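PDB 5F7U: cycloalternan-forming enzyme from Listeria monocytogenes serovar 1/2a, which belongs to glycoside hydrolase family 31 and combines a TIM-barrel domain with several beta-domains, among them a family 6 carbohydrate-binding module. Local coordinates for residues A[44-49]-A[98-103]; A[217-222]-A[241-246]; A[458-463]-A[504-509]; A[992-997]-A[1024-1029]. The protein carries 1 engineered substitution. One frame throughout, in Å; residues are numbered along the deposited sequence.

The four contacts follow one another along the chain and none touches another. Interactions 1 and 4 are the most widely separated, with centres about 102 Å apart on opposite sides of the chain's centre. Interaction 1 belongs to the N-terminal beta region, where the side chain of Q49 is about 10 Å from a bound glucose. Interaction 2 lies in the mutarotase-like domain, its centre about 44 Å from that of interaction 3. In interaction 3, within the TIM-barrel domain, the side chain of V460 is about 9 Å from a bound glucose. In interaction 4, within the carbohydrate-binding module, the side chain of S996 is about 7 Å from glucose and that of W1026 about 7 Å from magnesium.

Interaction 1 (A[44-49]-A[98-103]); sequences PIENGQ and GSTNGG
T100 holds OG1 anti to its carbonyl carbon (chi1 -54°) and E46 holds CG in the same relation (chi1 -83°), so the extended glutamate chain crosses the threonine at about a right angle. The contact lies where strands 49-57 and 91-100 meet at one end of their antiparallel pairing, in the N-terminal beta region, whose family is related to the immunoglobulin-like E-set domains. Q49 and T100 form a non-hydrogen-bonded pair with CA atoms 4.2 Å apart, and both side chains sit on the same sheet face. There T100 OG1 is 3.1 Å from E46 OE1 and 3.4 Å from Q49 CG. E46 OE1 also accepts a bond from Q49 NE2 at 3.2 Å, through its anti lone pair and in the plane of the amide. The other end of that amide, Q49 OE1, bonds to T42, which helps fix its rotation. Beyond the pair, N101 N donates to G48 O over 2.9 Å, nearly straight at 172° but above the carbonyl plane. N101 belongs to the type I' turn T100-G103, closed by a 3.0 Å bond from G103 N to T100 O. The N101 side chain bends back until its OD1 lies 3.7 Å from G48 CA.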
loop_
_atom_site.group_PDB
_atom_site.type_symbol
_atom_site.label_atom_id
_atom_site.label_comp_id
_atom_site.label_asym_id
_atom_site.label_seq_id
_atom_site.Cartn_x
_atom_site.Cartn_y
_atom_site.Cartn_z
ATOM N N PRO A 44 51.279 3.746 2.570
ATOM C CA PRO A 44 51.028 5.159 2.263
ATOM C C PRO A 44 51.509 5.506 0.852
ATOM O O PRO A 44 52.092 4.648 0.167
ATOM C CB PRO A 44 51.889 5.888 3.308
ATOM C CG PRO A 44 53.068 4.984 3.478
ATOM C CD PRO A 44 52.513 3.584 3.374
ATOM N N ILE A 45 51.262 6.746 0.421
ATOM C CA ILE A 45 51.779 7.223 -0.858
ATOM C C ILE A 45 53.300 7.313 -0.770
ATOM O O ILE A 45 53.853 7.994 0.117
ATOM C CB ILE A 45 51.168 8.585 -1.280
ATOM C CG1 ILE A 45 49.637 8.478 -1.445
ATOM C CG2 ILE A 45 51.803 9.082 -2.575
ATOM C CD1 ILE A 45 48.929 9.820 -1.371
ATOM N N GLU A 46 53.960 6.597 -1.677
ATOM C CA GLU A 46 55.423 6.516 -1.713
ATOM C C GLU A 46 55.892 6.382 -3.140
ATOM O O GLU A 46 55.232 5.718 -3.932
ATOM C CB GLU A 46 55.883 5.258 -0.991
ATOM C CG GLU A 46 55.990 5.372 0.511
ATOM C CD GLU A 46 56.372 4.051 1.157
ATOM O OE1 GLU A 46 55.877 2.974 0.724
ATOM O OE2 GLU A 46 57.150 4.095 2.120
ATOM N N ASN A 47 57.054 6.960 -3.453
ATOM C CA ASN A 47 57.768 6.630 -4.692
ATOM C C ASN A 47 58.307 5.201 -4.609
ATOM O O ASN A 47 58.587 4.692 -3.521
ATOM C CB ASN A 47 58.923 7.624 -4.947
ATOM C CG ASN A 47 58.436 8.999 -5.406
ATOM O OD1 ASN A 47 57.527 9.120 -6.231
ATOM N ND2 ASN A 47 59.062 10.048 -4.882
ATOM N N GLY A 48 58.440 4.546 -5.755
ATOM C CA GLY A 48 59.064 3.224 -5.794
ATOM C C GLY A 48 58.116 2.097 -5.435
ATOM O O GLY A 48 58.554 0.991 -5.122
ATOM N N GLN A 49 56.817 2.379 -5.461
ATOM C CA GLN A 49 55.811 1.332 -5.286
ATOM C C GLN A 49 55.548 0.641 -6.607
ATOM O O GLN A 49 55.464 1.299 -7.641
ATOM C CB GLN A 49 54.506 1.915 -4.737
ATOM C CG GLN A 49 54.644 2.433 -3.315
ATOM C CD GLN A 49 53.313 2.654 -2.609
ATOM O OE1 GLN A 49 52.252 2.756 -3.238
ATOM N NE2 GLN A 49 53.368 2.724 -1.281
ATOM N N GLY A 98 51.296 -5.675 -3.945
ATOM C CA GLY A 98 52.053 -4.420 -3.899
ATOM C C GLY A 98 53.305 -4.564 -3.062
ATOM O O GLY A 98 53.303 -5.276 -2.065
ATOM N N SER A 99 54.374 -3.897 -3.489
ATOM C CA SER A 99 55.584 -3.753 -2.674
ATOM C C SER A 99 56.321 -2.475 -3.035
ATOM O O SER A 99 56.132 -1.924 -4.122
ATOM C CB SER A 99 56.510 -4.959 -2.827
ATOM O OG SER A 99 56.876 -5.131 -4.174
ATOM N N THR A 100 57.161 -2.013 -2.113
ATOM C CA THR A 100 57.939 -0.795 -2.300
ATOM C C THR A 100 59.412 -1.180 -2.348
ATOM O O THR A 100 59.896 -1.915 -1.478
ATOM C CB THR A 100 57.653 0.238 -1.182
ATOM O OG1 THR A 100 56.240 0.470 -1.104
ATOM C CG2 THR A 100 58.358 1.570 -1.455
ATOM N N ASN A 101 60.099 -0.701 -3.387
ATOM C CA ASN A 101 61.540 -0.952 -3.606
ATOM C C ASN A 101 61.971 -2.420 -3.426
ATOM O O ASN A 101 62.965 -2.705 -2.756
ATOM C CB ASN A 101 62.410 -0.022 -2.726
ATOM C CG ASN A 101 62.082 1.458 -2.906
ATOM O OD1 ASN A 101 62.003 1.968 -4.028
ATOM N ND2 ASN A 101 61.919 2.166 -1.786
ATOM N N GLY A 102 61.206 -3.342 -4.009
ATOM C CA GLY A 102 61.501 -4.783 -3.942
ATOM C C GLY A 102 61.332 -5.487 -2.598
ATOM O O GLY A 102 61.786 -6.626 -2.439
ATOM N N GLY A 103 60.671 -4.829 -1.641
ATOM C CA GLY A 103 60.494 -5.371 -0.291
ATOM C C GLY A 103 59.310 -6.310 -0.116
ATOM O O GLY A 103 58.785 -6.852 -1.087
#

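Interaction 2 (A[217-222]-A[241-246]); sequences SEYTTA and NFMTPS
Segments 217-222 and 241-246 run at 92° to each other where they touch, and their CA atoms come closest at E218 and F242, 3.9 Å apart in an antiparallel non-hydrogen-bonded pair. Two backbone bonds flank it: M243 N to S217 O and Y219 N to N241 O, both 2.9 Å. In each the donor stands above the carbonyl plane, and the second is fairly straight at 161°. A type I turn from Y219 to A222 follows within the strand. The pairing belongs to the hairpin of strands 214-229 and 235-243 in the galactose mutarotase-like domain. M243 carries the side-chain contact: CG is anti to the backbone N, and a bend at chi3 (-68°) brings CE over one face of the Y219 ring, 4.0 Å from CD1. M243 CE also presses on T220 CB at 3.2 Å, tighter than usual van der Waals contact. F242 O lies near the plane of the Y219 ring, 3.6 Å from CD1, while Y219 OH bonds to D317. S217 O meets the F242 ring at its edge, in plane. A water links the segments, 2.7 Å from S217 OG and donating to M243 O over 2.9 Å.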
loop_
_atom_site.group_PDB
_atom_site.type_symbol
_atom_site.label_atom_id
_atom_site.label_comp_id
_atom_site.label_asym_id
_atom_site.label_seq_id
_atom_site.Cartn_x
_atom_site.Cartn_y
_atom_site.Cartn_z
ATOM N N SER A 217 2.310 -12.843 -23.331
ATOM C CA SER A 217 3.006 -13.831 -24.141
ATOM C C SER A 217 4.453 -13.482 -24.164
ATOM O O SER A 217 4.818 -12.328 -23.959
ATOM C CB SER A 217 2.472 -13.836 -25.572
ATOM O OG SER A 217 2.586 -12.561 -26.170
ATOM N N GLU A 218 5.272 -14.487 -24.449
ATOM C CA GLU A 218 6.692 -14.241 -24.641
ATOM C C GLU A 218 6.969 -13.483 -25.926
ATOM O O GLU A 218 6.132 -13.459 -26.854
ATOM C CB GLU A 218 7.456 -15.561 -24.588
ATOM C CG GLU A 218 7.568 -16.122 -23.168
ATOM C CD GLU A 218 7.952 -17.599 -23.165
ATOM O OE1 GLU A 218 7.984 -18.210 -24.244
ATOM O OE2 GLU A 218 8.217 -18.146 -22.076
ATOM N N TYR A 219 8.136 -12.846 -25.974
ATOM C CA TYR A 219 8.508 -12.030 -27.117
ATOM C C TYR A 219 8.533 -12.859 -28.412
ATOM O O TYR A 219 8.864 -14.050 -28.376
ATOM C CB TYR A 219 9.811 -11.269 -26.869
ATOM C CG TYR A 219 9.898 -10.003 -27.688
ATOM C CD1 TYR A 219 9.068 -8.900 -27.409
ATOM C CD2 TYR A 219 10.790 -9.902 -28.757
ATOM C CE1 TYR A 219 9.127 -7.742 -28.179
ATOM C CE2 TYR A 219 10.871 -8.735 -29.526
ATOM C CZ TYR A 219 10.033 -7.661 -29.241
ATOM O OH TYR A 219 10.112 -6.508 -29.994
ATOM N N THR A 220 8.117 -12.220 -29.513
ATOM C CA THR A 220 7.724 -12.901 -30.759
ATOM C C THR A 220 8.879 -13.552 -31.489
ATOM O O THR A 220 8.665 -14.476 -32.271
ATOM C CB THR A 220 6.975 -11.968 -31.748
ATOM O OG1 THR A 220 6.355 -12.752 -32.777
ATOM C CG2 THR A 220 7.924 -10.937 -32.400
ATOM N N THR A 221 10.092 -13.065 -31.250
ATOM C CA THR A 221 11.267 -13.596 -31.927
ATOM C C THR A 221 11.723 -14.851 -31.201
ATOM O O THR A 221 12.641 -15.542 -31.652
ATOM C CB THR A 221 12.417 -12.569 -31.992
ATOM O OG1 THR A 221 12.710 -12.094 -30.681
ATOM C CG2 THR A 221 12.051 -11.389 -32.908
ATOM N N ALA A 222 11.051 -15.135 -30.078
ATOM C CA ALA A 222 11.325 -16.279 -29.209
ATOM C C ALA A 222 12.799 -16.236 -28.773
ATOM O O ALA A 222 13.367 -15.133 -28.716
ATOM C CB ALA A 222 10.923 -17.593 -29.879
ATOM N N ASN A 241 11.561 -12.682 -21.641
ATOM C CA ASN A 241 11.169 -11.500 -22.394
ATOM C C ASN A 241 9.797 -11.714 -22.958
ATOM O O ASN A 241 9.497 -12.793 -23.470
ATOM C CB ASN A 241 12.161 -11.259 -23.546
ATOM C CG ASN A 241 13.570 -10.983 -23.038
ATOM O OD1 ASN A 241 13.946 -9.829 -22.826
ATOM N ND2 ASN A 241 14.341 -12.044 -22.807
ATOM N N PHE A 242 8.974 -10.669 -22.873
ATOM C CA PHE A 242 7.540 -10.748 -23.145
ATOM C C PHE A 242 7.097 -9.615 -24.059
ATOM O O PHE A 242 7.705 -8.542 -24.050
ATOM C CB PHE A 242 6.778 -10.697 -21.810
ATOM C CG PHE A 242 7.179 -11.797 -20.849
ATOM C CD1 PHE A 242 6.540 -13.049 -20.898
ATOM C CD2 PHE A 242 8.203 -11.605 -19.913
ATOM C CE1 PHE A 242 6.908 -14.075 -20.027
ATOM C CE2 PHE A 242 8.580 -12.637 -19.041
ATOM C CZ PHE A 242 7.926 -13.867 -19.100
ATOM N N MET A 243 6.057 -9.863 -24.856
ATOM C CA MET A 243 5.510 -8.853 -25.764
ATOM C C MET A 243 4.482 -8.030 -25.007
ATOM O O MET A 243 3.656 -8.596 -24.290
ATOM C CB MET A 243 4.827 -9.518 -26.948
ATOM C CG MET A 243 4.321 -8.522 -27.982
ATOM S SD MET A 243 4.172 -9.387 -29.538
ATOM C CE MET A 243 5.916 -9.642 -29.799
ATOM N N THR A 244 4.526 -6.707 -25.178
ATOM C CA THR A 244 3.572 -5.826 -24.506
ATOM C C THR A 244 3.031 -4.721 -25.427
ATOM O O THR A 244 3.824 -3.957 -26.006
ATOM C CB THR A 244 4.145 -5.233 -23.195
ATOM O OG1 THR A 244 3.247 -4.226 -22.703
ATOM C CG2 THR A 244 5.560 -4.625 -23.415
ATOM N N PRO A 245 1.692 -4.624 -25.558
ATOM C CA PRO A 245 1.071 -3.576 -26.371
ATOM C C PRO A 245 1.297 -2.187 -25.745
ATOM O O PRO A 245 1.551 -2.084 -24.547
ATOM C CB PRO A 245 -0.420 -3.947 -26.367
ATOM C CG PRO A 245 -0.604 -4.710 -25.099
ATOM C CD PRO A 245 0.682 -5.461 -24.874
ATOM N N SER A 246 1.204 -1.141 -26.566
ATOM C CA SER A 246 1.544 0.221 -26.139
ATOM C C SER A 246 0.764 0.688 -24.911
ATOM O O SER A 246 1.302 1.425 -24.078
ATOM C CB SER A 246 1.351 1.222 -27.288
ATOM O OG SER A 246 2.246 0.947 -28.350
HETATM O O HOH W 1 1.468 -10.293 -25.148
#

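Interaction 3 (A[458-463]-A[504-509]); sequences VPVLKD and GILLDF
One face of the F509 ring is covered by L507 CD1, which stands 3.6 Å above the plane over the ring centre. P459 comes in obliquely, its CB 3.7 Å from F509 CE2. Further aromatic groups complete the surroundings: W518 of helix 512-520 meets F509 edge-to-face, and Y566 of helix 555-577 meets it with the two planes about 45° apart. L507 reaches the ring because its CG is anti to the backbone N (chi1 -170°). Beside the ring the proline also packs on L506, with P459 CG 4.3 Å from L506 CD2. L506 CD2 also closes on V460 CB at 3.8 Å, so one leucine branch touches two consecutive residues of the opposite segment. V460 and L506 share a sheet face as a non-hydrogen-bonded pair, while L461 and I505 point to the other face, toward helix 469-481. At the end of the ribbon V460 CG2 lies against the backbone of G504, 3.5 Å from its C. Three backbone bonds join the segments. L507 N donates to P459 O at 3.0 Å, almost straight (175°) and nearly along the C=O axis. L461 N reaches I505 O at 2.8 Å from above the carbonyl plane, and I505 N returns to L461 O at 2.9 Å within it. D463 forms a salt bridge with R494. The result is a short antiparallel ribbon in the connection between the third and fourth barrel strands, 452-457 and 534-536, consistent with the insertion found after the third strand in family 31 TIM barrels.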
loop_
_atom_site.group_PDB
_atom_site.type_symbol
_atom_site.label_atom_id
_atom_site.label_comp_id
_atom_site.label_asym_id
_atom_site.label_seq_id
_atom_site.Cartn_x
_atom_site.Cartn_y
_atom_site.Cartn_z
ATOM N N VAL A 458 15.987 -1.586 16.348
ATOM C CA VAL A 458 16.829 -1.875 15.172
ATOM C C VAL A 458 17.311 -3.339 15.232
ATOM O O VAL A 458 17.303 -3.943 16.315
ATOM C CB VAL A 458 18.041 -0.917 15.036
ATOM C CG1 VAL A 458 17.583 0.452 14.568
ATOM C CG2 VAL A 458 18.806 -0.791 16.348
ATOM N N PRO A 459 17.751 -3.898 14.087
ATOM C CA PRO A 459 18.176 -5.311 14.046
ATOM C C PRO A 459 19.680 -5.490 14.292
ATOM O O PRO A 459 20.222 -6.573 14.078
ATOM C CB PRO A 459 17.827 -5.710 12.603
ATOM C CG PRO A 459 18.055 -4.438 11.815
ATOM C CD PRO A 459 17.601 -3.324 12.725
ATOM N N VAL A 460 20.335 -4.417 14.709
ATOM C CA VAL A 460 21.789 -4.345 14.773
ATOM C C VAL A 460 22.183 -4.108 16.219
ATOM O O VAL A 460 21.488 -3.403 16.927
ATOM C CB VAL A 460 22.315 -3.227 13.821
ATOM C CG1 VAL A 460 21.791 -1.841 14.218
ATOM C CG2 VAL A 460 23.835 -3.242 13.704
ATOM N N LEU A 461 23.276 -4.737 16.656
ATOM C CA LEU A 461 23.915 -4.376 17.909
ATOM C C LEU A 461 24.909 -3.261 17.604
ATOM O O LEU A 461 25.857 -3.456 16.831
ATOM C CB LEU A 461 24.615 -5.578 18.540
ATOM C CG LEU A 461 25.289 -5.316 19.891
ATOM C CD1 LEU A 461 24.923 -6.427 20.865
ATOM C CD2 LEU A 461 26.795 -5.188 19.750
ATOM N N LYS A 462 24.664 -2.098 18.206
ATOM C CA LYS A 462 25.432 -0.896 17.929
ATOM C C LYS A 462 26.866 -1.075 18.393
ATOM O O LYS A 462 27.103 -1.577 19.488
ATOM C CB LYS A 462 24.779 0.308 18.609
ATOM C CG LYS A 462 25.635 1.563 18.582
ATOM C CD LYS A 462 25.250 2.505 19.701
ATOM C CE LYS A 462 26.354 3.517 19.930
ATOM N NZ LYS A 462 25.840 4.615 20.787
ATOM N N ASP A 463 27.824 -0.692 17.548
ATOM C CA ASP A 463 29.224 -0.663 17.970
ATOM C C ASP A 463 29.935 0.511 17.313
ATOM O O ASP A 463 30.397 0.408 16.177
ATOM C CB ASP A 463 29.944 -1.988 17.671
ATOM C CG ASP A 463 31.379 -2.026 18.202
ATOM O OD1 ASP A 463 31.860 -1.027 18.785
ATOM O OD2 ASP A 463 32.047 -3.065 18.026
ATOM N N GLY A 504 28.216 -1.702 13.238
ATOM C CA GLY A 504 27.329 -2.500 14.089
ATOM C C GLY A 504 27.223 -3.931 13.580
ATOM O O GLY A 504 27.408 -4.192 12.386
ATOM N N ILE A 505 26.871 -4.845 14.478
ATOM C CA ILE A 505 26.767 -6.249 14.135
ATOM C C ILE A 505 25.291 -6.623 13.982
ATOM O O ILE A 505 24.504 -6.515 14.930
ATOM C CB ILE A 505 27.482 -7.129 15.197
ATOM C CG1 ILE A 505 28.963 -6.726 15.312
ATOM C CG2 ILE A 505 27.366 -8.606 14.849
ATOM C CD1 ILE A 505 29.690 -7.343 16.496
ATOM N N LEU A 506 24.905 -7.055 12.786
ATOM C CA LEU A 506 23.528 -7.516 12.580
ATOM C C LEU A 506 23.248 -8.830 13.295
ATOM O O LEU A 506 24.095 -9.719 13.315
ATOM C CB LEU A 506 23.233 -7.721 11.096
ATOM C CG LEU A 506 23.104 -6.527 10.172
ATOM C CD1 LEU A 506 22.593 -7.064 8.836
ATOM C CD2 LEU A 506 22.097 -5.519 10.740
ATOM N N LEU A 507 22.066 -8.929 13.901
ATOM C CA LEU A 507 21.596 -10.202 14.437
ATOM C C LEU A 507 21.167 -11.074 13.263
ATOM O O LEU A 507 20.436 -10.627 12.383
ATOM C CB LEU A 507 20.430 -9.978 15.419
ATOM C CG LEU A 507 19.907 -11.130 16.294
ATOM C CD1 LEU A 507 18.989 -12.102 15.559
ATOM C CD2 LEU A 507 21.052 -11.864 17.002
ATOM N N ASP A 508 21.637 -12.318 13.233
ATOM C CA ASP A 508 21.222 -13.214 12.170
ATOM C C ASP A 508 19.826 -13.774 12.439
ATOM O O ASP A 508 19.680 -14.771 13.160
ATOM C CB ASP A 508 22.248 -14.340 11.992
ATOM C CG ASP A 508 21.868 -15.321 10.879
ATOM O OD1 ASP A 508 20.781 -15.179 10.246
ATOM O OD2 ASP A 508 22.683 -16.241 10.627
ATOM N N PHE A 509 18.806 -13.139 11.852
ATOM C CA PHE A 509 17.413 -13.556 12.051
ATOM C C PHE A 509 17.049 -14.893 11.413
ATOM O O PHE A 509 15.952 -15.399 11.637
ATOM C CB PHE A 509 16.421 -12.422 11.709
ATOM C CG PHE A 509 16.414 -11.339 12.740
ATOM C CD1 PHE A 509 15.633 -11.465 13.893
ATOM C CD2 PHE A 509 17.247 -10.224 12.606
ATOM C CE1 PHE A 509 15.655 -10.475 14.878
ATOM C CE2 PHE A 509 17.268 -9.232 13.581
ATOM C CZ PHE A 509 16.474 -9.370 14.728
#

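Interaction 4 (A[992-997]-A[1024-1029]); sequences EVRYSA and DTWNTV
From CB, R994 extends with CG anti to the backbone N (chi1 -171°) and crosses T1028 obliquely: CB, CG and CD all run past T1028 OG1, R994 CG at 3.7 Å. R994 NE donates to a water at 3.2 Å, in the guanidinium plane, and this water is 3.0 Å from T1028 OG1. Beyond it CZ lies against W1026 CB and CG, R994 NH2 is 3.5 Å from W1026 CB, and guanidinium and indole stack with centres 4.3 Å apart and planes at 28°, an off-centre cation-pi contact. NH1 forms a salt bridge with D1057. S996 CB covers the opposite indole face in a CH-pi contact, and S996 OG donates to T1025 O at 2.8 Å. On the other sheet face N1027 lies beside Y995, its ND2 donating almost straight (173°) to Y995 OH over 3.0 Å; Y995 OH is also hydrogen-bonded to P1018 O. Paired backbone bonds join V993 to V1029 and Y995 to N1027, aligning strands 987-996 and 1027-1035 antiparallel; V993 N to V1029 O measures 2.8 Å. Because D1057 belongs to a magnesium site, R994 probably helps position it in this beta-sheet of the family 6 carbohydrate-binding module.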
loop_
_atom_site.group_PDB
_atom_site.type_symbol
_atom_site.label_atom_id
_atom_site.label_comp_id
_atom_site.label_asym_id
_atom_site.label_seq_id
_atom_site.Cartn_x
_atom_site.Cartn_y
_atom_site.Cartn_z
ATOM N N GLU A 992 -40.359 14.754 -11.006
ATOM C CA GLU A 992 -40.994 15.702 -10.094
ATOM C C GLU A 992 -40.142 16.956 -10.027
ATOM O O GLU A 992 -38.938 16.865 -9.835
ATOM C CB GLU A 992 -41.078 15.147 -8.672
ATOM C CG GLU A 992 -42.024 13.977 -8.472
ATOM C CD GLU A 992 -42.171 13.608 -6.999
ATOM O OE1 GLU A 992 -41.365 14.068 -6.158
ATOM O OE2 GLU A 992 -43.100 12.858 -6.659
ATOM N N VAL A 993 -40.773 18.107 -10.209
ATOM C CA VAL A 993 -40.094 19.406 -10.098
ATOM C C VAL A 993 -40.709 20.126 -8.897
ATOM O O VAL A 993 -41.897 20.482 -8.929
ATOM C CB VAL A 993 -40.242 20.253 -11.399
ATOM C CG1 VAL A 993 -39.598 21.641 -11.210
ATOM C CG2 VAL A 993 -39.616 19.526 -12.598
ATOM N N ARG A 994 -39.910 20.332 -7.847
ATOM C CA ARG A 994 -40.368 20.999 -6.631
ATOM C C ARG A 994 -39.896 22.443 -6.608
ATOM O O ARG A 994 -38.708 22.725 -6.705
ATOM C CB ARG A 994 -39.932 20.245 -5.361
ATOM C CG ARG A 994 -40.573 20.791 -4.086
ATOM C CD ARG A 994 -40.408 19.847 -2.917
ATOM N NE ARG A 994 -41.243 20.213 -1.762
ATOM C CZ ARG A 994 -40.791 20.744 -0.623
ATOM N NH1 ARG A 994 -39.494 21.005 -0.447
ATOM N NH2 ARG A 994 -41.650 21.012 0.359
ATOM N N TYR A 995 -40.853 23.354 -6.448
ATOM C CA TYR A 995 -40.598 24.770 -6.672
ATOM C C TYR A 995 -41.580 25.597 -5.850
ATOM O O TYR A 995 -42.595 25.082 -5.359
ATOM C CB TYR A 995 -40.798 25.113 -8.165
ATOM C CG TYR A 995 -42.270 25.079 -8.532
ATOM C CD1 TYR A 995 -42.932 23.859 -8.710
ATOM C CD2 TYR A 995 -43.011 26.259 -8.612
ATOM C CE1 TYR A 995 -44.292 23.814 -8.992
ATOM C CE2 TYR A 995 -44.368 26.229 -8.893
ATOM C CZ TYR A 995 -44.992 25.006 -9.084
ATOM O OH TYR A 995 -46.335 24.999 -9.350
ATOM N N SER A 996 -41.310 26.890 -5.768
ATOM C CA SER A 996 -42.308 27.827 -5.273
ATOM C C SER A 996 -42.487 28.940 -6.308
ATOM O O SER A 996 -41.537 29.320 -6.998
ATOM C CB SER A 996 -41.877 28.379 -3.918
ATOM O OG SER A 996 -42.884 29.195 -3.357
ATOM N N ALA A 997 -43.716 29.438 -6.433
ATOM C CA ALA A 997 -44.033 30.504 -7.371
ATOM C C ALA A 997 -45.062 31.374 -6.689
ATOM O O ALA A 997 -46.255 31.269 -6.954
ATOM C CB ALA A 997 -44.566 29.930 -8.687
ATOM N N ASP A 1024 -43.539 30.828 0.840
ATOM C CA ASP A 1024 -43.306 29.803 1.859
ATOM C C ASP A 1024 -44.090 28.516 1.575
ATOM O O ASP A 1024 -44.155 27.631 2.430
ATOM C CB ASP A 1024 -43.612 30.343 3.263
ATOM C CG ASP A 1024 -42.667 31.482 3.687
ATOM O OD1 ASP A 1024 -41.430 31.381 3.499
ATOM O OD2 ASP A 1024 -43.180 32.486 4.231
ATOM N N THR A 1025 -44.667 28.419 0.375
ATOM C CA THR A 1025 -45.424 27.239 -0.052
ATOM C C THR A 1025 -44.762 26.596 -1.267
ATOM O O THR A 1025 -44.581 27.255 -2.300
ATOM C CB THR A 1025 -46.893 27.603 -0.370
ATOM O OG1 THR A 1025 -47.464 28.280 0.757
ATOM C CG2 THR A 1025 -47.727 26.344 -0.709
ATOM N N TRP A 1026 -44.408 25.312 -1.125
ATOM C CA TRP A 1026 -43.793 24.526 -2.196
ATOM C C TRP A 1026 -44.853 23.665 -2.883
ATOM O O TRP A 1026 -45.824 23.253 -2.253
ATOM C CB TRP A 1026 -42.666 23.633 -1.653
ATOM C CG TRP A 1026 -41.581 24.404 -0.950
ATOM C CD1 TRP A 1026 -41.491 24.643 0.389
ATOM C CD2 TRP A 1026 -40.446 25.048 -1.551
ATOM N NE1 TRP A 1026 -40.370 25.400 0.667
ATOM C CE2 TRP A 1026 -39.711 25.660 -0.506
ATOM C CE3 TRP A 1026 -39.975 25.162 -2.873
ATOM C CZ2 TRP A 1026 -38.531 26.387 -0.738
ATOM C CZ3 TRP A 1026 -38.801 25.885 -3.113
ATOM C CH2 TRP A 1026 -38.095 26.494 -2.045
ATOM N N ASN A 1027 -44.671 23.437 -4.181
ATOM C CA ASN A 1027 -45.523 22.543 -4.951
ATOM C C ASN A 1027 -44.639 21.663 -5.807
ATOM O O ASN A 1027 -43.488 22.012 -6.083
ATOM C CB ASN A 1027 -46.502 23.336 -5.831
ATOM C CG ASN A 1027 -47.473 22.447 -6.586
ATOM O OD1 ASN A 1027 -48.045 21.518 -6.023
ATOM N ND2 ASN A 1027 -47.647 22.714 -7.875
ATOM N N THR A 1028 -45.183 20.517 -6.217
ATOM C CA THR A 1028 -44.495 19.606 -7.120
ATOM C C THR A 1028 -45.326 19.399 -8.388
ATOM O O THR A 1028 -46.538 19.183 -8.316
ATOM C CB THR A 1028 -44.170 18.278 -6.403
ATOM O OG1 THR A 1028 -43.304 18.545 -5.293
ATOM C CG2 THR A 1028 -43.473 17.311 -7.321
ATOM N N VAL A 1029 -44.673 19.530 -9.539
ATOM C CA VAL A 1029 -45.278 19.282 -10.851
ATOM C C VAL A 1029 -44.583 18.054 -11.427
ATOM O O VAL A 1029 -43.370 17.906 -11.274
ATOM C CB VAL A 1029 -45.129 20.519 -11.775
ATOM C CG1 VAL A 1029 -45.288 20.176 -13.251
ATOM C CG2 VAL A 1029 -46.127 21.602 -11.384
HETATM O O HOH W 2 -44.205 19.834 -2.769
#